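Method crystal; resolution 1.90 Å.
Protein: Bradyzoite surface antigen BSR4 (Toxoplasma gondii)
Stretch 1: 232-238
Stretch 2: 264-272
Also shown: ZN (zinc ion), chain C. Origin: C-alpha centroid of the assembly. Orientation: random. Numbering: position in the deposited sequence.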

ATOM      1  N   ARG A 232     -12.106 -10.379 -28.176  1.00 28.93           N
ATOM      2  CA  ARG A 232     -10.863 -10.205 -28.877  1.00 30.79           C
ATOM      3  C   ARG A 232     -10.623  -8.720 -29.296  1.00 28.68           C
ATOM      4  O   ARG A 232     -11.561  -8.034 -29.706  1.00 29.02           O
ATOM      5  CB  ARG A 232     -10.742 -11.203 -30.057  1.00 30.71           C
ATOM      6  CG  ARG A 232     -10.794 -12.713 -29.593  1.00 35.43           C
ATOM      7  CD  ARG A 232     -10.725 -13.619 -30.827  1.00 38.66           C
ATOM      8  NE  ARG A 232      -9.412 -13.567 -31.488  1.00 48.21           N
ATOM      9  CZ  ARG A 232      -9.207 -13.667 -32.812  1.00 49.83           C
ATOM     10  NH1 ARG A 232     -10.239 -13.776 -33.646  1.00 50.12           N
ATOM     11  NH2 ARG A 232      -7.967 -13.605 -33.300  1.00 46.91           N
ATOM     12  N   PHE A 233      -9.392  -8.233 -29.070  1.00 26.90           N
ATOM     13  CA  PHE A 233      -8.988  -6.894 -29.481  1.00 27.67           C
ATOM     14  C   PHE A 233      -9.189  -6.626 -30.976  1.00 27.82           C
ATOM     15  O   PHE A 233      -9.561  -5.517 -31.324  1.00 28.42           O
ATOM     16  CB  PHE A 233      -7.535  -6.599 -29.143  1.00 26.28           C
ATOM     17  CG  PHE A 233      -7.332  -6.013 -27.770  1.00 29.48           C
ATOM     18  CD1 PHE A 233      -7.794  -4.718 -27.459  1.00 25.47           C
ATOM     19  CD2 PHE A 233      -6.689  -6.760 -26.774  1.00 26.47           C
ATOM     20  CE1 PHE A 233      -7.602  -4.184 -26.169  1.00 26.99           C
ATOM     21  CE2 PHE A 233      -6.491  -6.239 -25.483  1.00 22.93           C
ATOM     22  CZ  PHE A 233      -6.928  -4.950 -25.171  1.00 23.56           C
ATOM     23  N   VAL A 234      -8.939  -7.613 -31.843  1.00 29.49           N
ATOM     24  CA  VAL A 234      -9.201  -7.442 -33.306  1.00 31.52           C
ATOM     25  C   VAL A 234     -10.613  -6.970 -33.604  1.00 32.08           C
ATOM     26  O   VAL A 234     -10.829  -6.367 -34.655  1.00 32.35           O
ATOM     27  CB  VAL A 234      -9.015  -8.709 -34.209  1.00 32.84           C
ATOM     28  CG1 VAL A 234      -7.554  -8.990 -34.512  1.00 36.69           C
ATOM     29  CG2 VAL A 234      -9.832  -9.950 -33.694  1.00 32.11           C
ATOM     30  N   GLU A 235     -11.573  -7.260 -32.731  1.00 32.27           N
ATOM     31  CA  GLU A 235     -12.971  -6.881 -32.987  1.00 34.43           C
ATOM     32  C   GLU A 235     -13.200  -5.370 -32.959  1.00 34.62           C
ATOM     33  O   GLU A 235     -14.196  -4.887 -33.529  1.00 35.22           O
ATOM     34  CB  GLU A 235     -13.959  -7.574 -32.035  1.00 35.33           C
ATOM     35  CG  GLU A 235     -14.265  -9.036 -32.363  1.00 42.69           C
ATOM     36  CD  GLU A 235     -14.843  -9.183 -33.768  1.00 50.97           C
ATOM     37  OE1 GLU A 235     -15.936  -8.590 -34.034  1.00 54.33           O
ATOM     38  OE2 GLU A 235     -14.192  -9.861 -34.606  1.00 53.59           O
ATOM     39  N   ILE A 236     -12.301  -4.640 -32.295  1.00 32.19           N
ATOM     40  CA  ILE A 236     -12.370  -3.177 -32.188  1.00 31.80           C
ATOM     41  C   ILE A 236     -11.206  -2.479 -32.903  1.00 31.25           C
ATOM     42  O   ILE A 236     -11.340  -1.331 -33.327  1.00 32.29           O
ATOM     43  CB  ILE A 236     -12.559  -2.685 -30.726  1.00 30.67           C
ATOM     44  CG1 ILE A 236     -11.347  -3.019 -29.817  1.00 28.45           C
ATOM     45  CG2 ILE A 236     -13.877  -3.224 -30.172  1.00 34.44           C
ATOM     46  CD1 ILE A 236     -11.455  -2.458 -28.445  1.00 30.24           C
ATOM     47  N   PHE A 237     -10.080  -3.176 -33.020  1.00 31.21           N
ATOM     48  CA  PHE A 237      -8.901  -2.712 -33.756  1.00 32.26           C
ATOM     49  C   PHE A 237      -8.613  -3.745 -34.852  1.00 32.47           C
ATOM     50  O   PHE A 237      -7.798  -4.676 -34.666  1.00 32.36           O
ATOM     51  CB  PHE A 237      -7.652  -2.536 -32.847  1.00 31.40           C
ATOM     52  CG  PHE A 237      -7.906  -1.759 -31.575  1.00 31.49           C
ATOM     53  CD1 PHE A 237      -8.743  -0.618 -31.570  1.00 32.54           C
ATOM     54  CD2 PHE A 237      -7.292  -2.143 -30.392  1.00 28.08           C
ATOM     55  CE1 PHE A 237      -8.979   0.107 -30.399  1.00 31.63           C
ATOM     56  CE2 PHE A 237      -7.517  -1.423 -29.214  1.00 23.35           C
ATOM     57  CZ  PHE A 237      -8.363  -0.305 -29.233  1.00 30.54           C
ATOM     58  N   PRO A 238      -9.258  -3.585 -36.031  1.00 34.08           N
ATOM     59  CA  PRO A 238      -9.088  -4.569 -37.119  1.00 34.19           C
ATOM     60  C   PRO A 238      -7.634  -4.923 -37.461  1.00 34.49           C
ATOM     61  O   PRO A 238      -7.360  -6.051 -37.797  1.00 34.46           O
ATOM     62  CB  PRO A 238      -9.779  -3.900 -38.321  1.00 34.73           C
ATOM     63  CG  PRO A 238     -10.809  -2.963 -37.718  1.00 35.08           C
ATOM     64  CD  PRO A 238     -10.145  -2.464 -36.420  1.00 33.47           C
ATOM     65  N   LEU A 264      -5.184   3.311 -35.339  1.00 34.03           N
ATOM     66  CA  LEU A 264      -6.294   3.674 -34.471  1.00 33.94           C
ATOM     67  C   LEU A 264      -7.601   3.452 -35.237  1.00 34.14           C
ATOM     68  O   LEU A 264      -7.634   3.611 -36.471  1.00 33.40           O
ATOM     69  CB  LEU A 264      -6.145   5.117 -33.993  1.00 33.92           C
ATOM     70  CG  LEU A 264      -5.173   5.128 -32.823  1.00 36.37           C
ATOM     71  CD1 LEU A 264      -3.947   6.013 -33.039  1.00 36.98           C
ATOM     72  CD2 LEU A 264      -5.825   5.397 -31.470  1.00 36.80           C
ATOM     73  N   PRO A 265      -8.671   3.034 -34.515  1.00 34.30           N
ATOM     74  CA  PRO A 265      -9.960   2.751 -35.174  1.00 33.52           C
ATOM     75  C   PRO A 265     -10.594   4.027 -35.766  1.00 32.26           C
ATOM     76  O   PRO A 265     -10.270   5.146 -35.357  1.00 32.77           O
ATOM     77  CB  PRO A 265     -10.819   2.200 -34.023  1.00 31.88           C
ATOM     78  CG  PRO A 265     -10.279   2.904 -32.795  1.00 31.53           C
ATOM     79  CD  PRO A 265      -8.770   2.857 -33.050  1.00 33.65           C
ATOM     80  N   GLU A 266     -11.514   3.828 -36.706  1.00 31.07           N
ATOM     81  CA  GLU A 266     -12.171   4.922 -37.404  1.00 30.20           C
ATOM     82  C   GLU A 266     -13.332   5.455 -36.619  1.00 29.41           C
ATOM     83  O   GLU A 266     -13.871   6.483 -36.985  1.00 30.81           O
ATOM     84  CB  GLU A 266     -12.674   4.473 -38.783  1.00 30.77           C
ATOM     85  CG  GLU A 266     -11.588   4.169 -39.777  1.00 32.89           C
ATOM     86  CD  GLU A 266     -10.762   5.403 -40.048  1.00 36.12           C
ATOM     87  OE1 GLU A 266     -11.351   6.494 -40.201  1.00 34.23           O
ATOM     88  OE2 GLU A 266      -9.547   5.273 -40.055  1.00 41.41           O
ATOM     89  N   ALA A 267     -13.698   4.772 -35.524  1.00 27.82           N
ATOM     90  CA  ALA A 267     -14.704   5.228 -34.598  1.00 27.09           C
ATOM     91  C   ALA A 267     -14.209   4.977 -33.174  1.00 26.86           C
ATOM     92  O   ALA A 267     -13.354   4.113 -32.977  1.00 27.36           O
ATOM     93  CB  ALA A 267     -16.028   4.517 -34.852  1.00 28.35           C
ATOM     94  N   ASP A 268     -14.744   5.742 -32.229  1.00 26.05           N
ATOM     95  CA  ASP A 268     -14.335   5.670 -30.799  1.00 26.11           C
ATOM     96  C   ASP A 268     -14.678   4.251 -30.336  1.00 26.15           C
ATOM     97  O   ASP A 268     -15.719   3.704 -30.733  1.00 25.43           O
ATOM     98  CB  ASP A 268     -15.169   6.617 -29.955  1.00 25.78           C
ATOM     99  CG  ASP A 268     -14.836   8.078 -30.174  1.00 27.78           C
ATOM    100  OD1 ASP A 268     -13.979   8.374 -31.015  1.00 27.18           O
ATOM    101  OD2 ASP A 268     -15.450   8.873 -29.461  1.00 31.58           O
ATOM    102  N   GLN A 269     -13.791   3.639 -29.562  1.00 25.34           N
ATOM    103  CA  GLN A 269     -14.043   2.314 -28.983  1.00 26.03           C
ATOM    104  C   GLN A 269     -13.712   2.409 -27.479  1.00 26.24           C
ATOM    105  O   GLN A 269     -13.041   3.330 -27.024  1.00 27.04           O
ATOM    106  CB  GLN A 269     -13.137   1.262 -29.652  1.00 26.18           C
ATOM    107  CG  GLN A 269     -13.190   1.231 -31.176  1.00 26.86           C
ATOM    108  CD  GLN A 269     -14.518   0.703 -31.690  1.00 28.00           C
ATOM    109  OE1 GLN A 269     -15.229  -0.006 -30.963  1.00 28.51           O
ATOM    110  NE2 GLN A 269     -14.860   1.039 -32.959  1.00 26.98           N
ATOM    111  N   GLN A 270     -14.169   1.451 -26.696  1.00 26.81           N
ATOM    112  CA  GLN A 270     -13.817   1.481 -25.258  1.00 25.49           C
ATOM    113  C   GLN A 270     -13.515   0.058 -24.928  1.00 25.57           C
ATOM    114  O   GLN A 270     -14.099  -0.874 -25.514  1.00 24.38           O
ATOM    115  CB  GLN A 270     -14.979   1.911 -24.386  1.00 26.00           C
ATOM    116  CG  GLN A 270     -15.362   3.387 -24.406  1.00 27.75           C
ATOM    117  CD  GLN A 270     -16.256   3.708 -23.204  1.00 36.35           C
ATOM    118  OE1 GLN A 270     -17.245   2.976 -22.938  1.00 35.09           O
ATOM    119  NE2 GLN A 270     -15.897   4.777 -22.440  1.00 31.68           N
ATOM    120  N   PHE A 271     -12.528  -0.119 -24.054  1.00 25.35           N
ATOM    121  CA  PHE A 271     -12.188  -1.464 -23.590  1.00 25.80           C
ATOM    122  C   PHE A 271     -11.771  -1.355 -22.124  1.00 25.44           C
ATOM    123  O   PHE A 271     -11.462  -0.259 -21.642  1.00 25.06           O
ATOM    124  CB  PHE A 271     -11.141  -2.167 -24.476  1.00 23.56           C
ATOM    125  CG  PHE A 271      -9.752  -1.559 -24.411  1.00 25.99           C
ATOM    126  CD1 PHE A 271      -8.808  -2.026 -23.470  1.00 25.24           C
ATOM    127  CD2 PHE A 271      -9.386  -0.507 -25.267  1.00 23.87           C
ATOM    128  CE1 PHE A 271      -7.537  -1.505 -23.434  1.00 22.77           C
ATOM    129  CE2 PHE A 271      -8.072   0.008 -25.232  1.00 23.45           C
ATOM    130  CZ  PHE A 271      -7.161  -0.478 -24.327  1.00 20.82           C
ATOM    131  N   LEU A 272     -11.791  -2.493 -21.425  1.00 23.41           N
ATOM    132  CA  LEU A 272     -11.417  -2.510 -20.026  1.00 24.67           C
ATOM    133  C   LEU A 272     -10.340  -3.575 -19.791  1.00 24.43           C
ATOM    134  O   LEU A 272     -10.445  -4.668 -20.255  1.00 23.77           O
ATOM    135  CB  LEU A 272     -12.674  -2.775 -19.207  1.00 25.75           C
ATOM    136  CG  LEU A 272     -12.799  -2.759 -17.708  1.00 29.35           C
ATOM    137  CD1 LEU A 272     -14.268  -2.550 -17.442  1.00 27.70           C
ATOM    138  CD2 LEU A 272     -12.317  -4.063 -17.059  1.00 29.14           C
TER
HETATM  139 ZN    ZN C1317     -10.388   8.338 -40.227  1.00 35.29          ZN
HETATM  140  O   HOH W   1      -8.552   7.588 -39.146  1.00 32.86           O
HETATM  141  O   HOH W   2     -11.741   8.705 -41.354  1.00 36.54           O

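This is a small, mostly apolar contact between a 3-10 turn with the loop that follows it and a second loop with the strand it leads into, with no hydrogen bond crossing between them. The two sides together bury 342 Å².

The turn spans 233-235 and is held by its own backbone. Ile 236 N donates to Phe 233 O at 3.0 Å, and Phe 237 N donates to the same Phe 233 O at 2.9 Å. This folding places Phe 233, Ile 236 and Phe 237 along the second stretch. The closest CA atoms are those of Phe 237 and Pro 265, 5.7 Å apart.

Phe 271 is the shared partner. The edge of Phe 233 meets its face, with planes at 78° and centroids 5.1 Å apart; Phe 233 CE1 lies 3.7 Å from Phe 271 CD1. Such a pairing sets ring hydrogens against the pi cloud. Phe 237 CZ approaches Phe 271 CE2 at 4.0 Å, and Ile 236 CD1 reaches Phe 271 CB at 4.0 Å.

In the loop, Pro 265 CD packs against Phe 237 CD1 at 3.8 Å. At the start of the strand, Gln 269 OE1 lies 3.6 Å from Ile 236 CG2, a van der Waals contact.

Glu 266 takes no part. Its OE1 binds zinc at 2.1 Å.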